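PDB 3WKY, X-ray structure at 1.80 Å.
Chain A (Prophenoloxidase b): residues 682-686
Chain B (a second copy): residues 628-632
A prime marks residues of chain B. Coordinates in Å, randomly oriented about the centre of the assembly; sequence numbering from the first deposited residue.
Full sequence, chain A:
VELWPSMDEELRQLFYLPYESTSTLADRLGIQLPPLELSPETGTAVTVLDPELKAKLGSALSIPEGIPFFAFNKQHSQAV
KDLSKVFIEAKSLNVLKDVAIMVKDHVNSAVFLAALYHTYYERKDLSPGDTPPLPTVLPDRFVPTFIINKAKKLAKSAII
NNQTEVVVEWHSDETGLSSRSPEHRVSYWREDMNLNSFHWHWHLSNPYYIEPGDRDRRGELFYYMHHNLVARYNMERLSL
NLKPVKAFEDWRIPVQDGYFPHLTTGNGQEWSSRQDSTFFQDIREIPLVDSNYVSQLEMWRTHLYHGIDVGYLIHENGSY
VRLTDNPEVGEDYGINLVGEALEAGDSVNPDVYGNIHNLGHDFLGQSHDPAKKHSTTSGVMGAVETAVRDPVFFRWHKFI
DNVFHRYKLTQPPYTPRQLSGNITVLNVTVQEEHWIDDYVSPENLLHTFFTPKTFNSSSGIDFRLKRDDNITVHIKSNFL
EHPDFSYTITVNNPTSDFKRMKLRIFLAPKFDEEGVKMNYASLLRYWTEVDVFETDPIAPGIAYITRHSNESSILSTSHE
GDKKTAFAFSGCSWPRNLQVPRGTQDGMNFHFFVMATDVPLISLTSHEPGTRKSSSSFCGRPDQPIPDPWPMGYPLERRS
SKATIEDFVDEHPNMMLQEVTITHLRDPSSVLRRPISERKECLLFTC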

# COMPACT_ATOMS: atom_id res chain seq x y z
N CYS A 682 12.20 55.19 2.16
CA CYS A 682 11.20 54.15 2.42
C CYS A 682 9.81 54.52 1.93
O CYS A 682 9.38 55.67 2.03
N LEU A 683 9.09 53.54 1.40
CA LEU A 683 7.72 53.77 0.95
C LEU A 683 6.76 53.82 2.14
O LEU A 683 5.82 54.62 2.15
N LEU A 684 7.01 52.99 3.14
CA LEU A 684 6.06 52.81 4.24
C LEU A 684 6.71 53.01 5.61
O LEU A 684 6.57 52.16 6.50
N PHE A 685 7.40 54.15 5.78
CA PHE A 685 8.06 54.52 7.04
C PHE A 685 9.34 53.75 7.34
O PHE A 685 10.33 54.34 7.77
N THR A 686 9.34 52.44 7.12
CA THR A 686 10.54 51.65 7.39
C THR A 686 10.79 50.71 6.20
O THR A 686 9.84 50.30 5.54
N ASP B 628 -3.03 53.46 -3.55
CA ASP B 628 -2.64 53.21 -2.18
C ASP B 628 -1.29 52.49 -2.11
O ASP B 628 -1.12 51.44 -2.73
N PRO B 629 -0.31 53.05 -1.38
CA PRO B 629 0.98 52.35 -1.30
C PRO B 629 0.97 51.14 -0.36
O PRO B 629 1.89 50.31 -0.46
N TRP B 630 -0.02 51.02 0.51
CA TRP B 630 -0.06 49.91 1.47
C TRP B 630 -0.34 48.60 0.75
O TRP B 630 -0.98 48.59 -0.31
N PRO B 631 0.15 47.47 1.29
CA PRO B 631 -0.15 46.20 0.60
C PRO B 631 -1.65 45.96 0.53
O PRO B 631 -2.39 46.41 1.42
N MET B 632 -2.13 45.28 -0.51
CA MET B 632 -3.56 44.99 -0.60
C MET B 632 -4.00 44.12 0.58
O MET B 632 -3.36 43.10 0.88

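The contact between these two irregular segments is apolar, with no hydrogen bond crossing it, and it is organised round Leu684, Trp630′ and Pro629′. Together the two stretches bury 265 Å² of surface. The backbones stay well apart, the CA of Leu684 lying 7.3 Å from the CA of Trp630′, so side chains must fill the gap.

Leu684 contributes most. Its CA-to-CB bond points toward chain B, and its m, t rotamer (chi1 -55°, chi2 171°) spreads the two methyl groups over different parts of the partner. CD2 of Leu684 sits over one face of the Trp630′ indole, 3.7 Å from the centroid of the six-membered ring and only 13° off the ring normal. This is a CH-pi contact: a weakly polarised methyl group rests on the electron-rich aromatic face, and the closest atom pair, Leu684 CD2 to Trp630′ CE3, is 3.6 Å apart. The same CD2 of Leu684 lies 4.0 Å from CB of Pro629′, while CD1 of Leu684 reaches CD of Pro631′, also at 4.0 Å. A branched aliphatic side chain suits this place because one fork can meet an aromatic face and two proline rings at once.

Trp630′ reaches the contact by a less direct route. Its CA-to-CB bond points away from chain A, yet with chi1 at -67° (m) and chi2 at 106° the long indole comes back to present its face to Leu684. A large, flat ring makes this possible, and its edge remains available to a second neighbour: CE2 of Phe685 approaches CZ2 of Trp630′ at 4.0 Å, near the indole plane. Phe685 starts sideways, but its m rotamer (chi1 -61°) and the length of its side chain bring the ring end nearer, although the residue as a whole remains exposed.

Pro629′ points toward chain A and offers a compact hydrocarbon surface, its ring puckered C-gamma endo. Besides its contact with Leu684, CB of Pro629′ lies 3.6 Å from CD1 of Leu683. That leucine also begins sideways, and both its chi angles, -145° and -118°, fall between the usual wells; its end nevertheless comes nearer to the proline.

Within the chain B stretch one polar contact stands behind the packing. Asp628′, in the t rotamer, accepts a hydrogen bond through OD1 from the backbone N of Trp630′ at 3.1 Å, with an N-H...O angle of 162°; both carboxylate oxygens are also hydrogen-bonded elsewhere in the structure. The carboxylate thus ties together the backbone around Pro629′ without reaching the 682-686 stretch. Cys682 also stands clear of the contact, bonded covalently to a group elsewhere in the structure.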

# COMPACT_ATOMS: atom_id res chain seq x y z
CB CYS A 682 11.15 53.83 3.92
SG CYS A 682 12.71 53.24 4.59
CB LEU A 683 7.33 52.64 -0.00
CG LEU A 683 6.42 52.82 -1.22
CD1 LEU A 683 5.18 51.97 -1.04
CD2 LEU A 683 6.04 54.27 -1.48
CB LEU A 684 5.40 51.41 4.15
CG LEU A 684 4.71 51.10 2.82
CD1 LEU A 684 4.28 49.63 2.75
CD2 LEU A 684 3.50 52.01 2.60
CB PHE A 685 7.11 54.45 8.25
CG PHE A 685 5.92 55.36 8.14
CD1 PHE A 685 6.09 56.74 8.11
CD2 PHE A 685 4.63 54.85 8.10
CE1 PHE A 685 4.99 57.59 8.02
CE2 PHE A 685 3.53 55.68 8.01
CZ PHE A 685 3.71 57.06 7.97
CB THR A 686 10.40 50.86 8.72
OG1 THR A 686 11.62 50.18 9.03
CG2 THR A 686 9.26 49.84 8.64
CB ASP B 628 -3.75 52.33 -1.60
CG ASP B 628 -3.56 52.00 -0.15
OD1 ASP B 628 -2.68 52.59 0.50
OD2 ASP B 628 -4.32 51.12 0.34
CB PRO B 629 1.92 53.43 -0.76
CG PRO B 629 1.03 54.30 0.07
CD PRO B 629 -0.29 54.33 -0.64
CB TRP B 630 -1.11 50.17 2.56
CG TRP B 630 -0.71 51.34 3.44
CD1 TRP B 630 -1.26 52.59 3.43
CD2 TRP B 630 0.32 51.36 4.44
NE1 TRP B 630 -0.63 53.39 4.36
CE2 TRP B 630 0.34 52.66 5.00
CE3 TRP B 630 1.23 50.40 4.92
CZ2 TRP B 630 1.24 53.03 6.00
CZ3 TRP B 630 2.12 50.77 5.93
CH2 TRP B 630 2.12 52.08 6.46
CB PRO B 631 0.51 45.16 1.51
CG PRO B 631 1.66 45.88 2.14
CD PRO B 631 1.09 47.29 2.41
CB MET B 632 -3.87 44.28 -1.92
CG MET B 632 -3.52 45.13 -3.14
SD MET B 632 -3.83 44.24 -4.67
CE MET B 632 -2.63 45.03 -5.74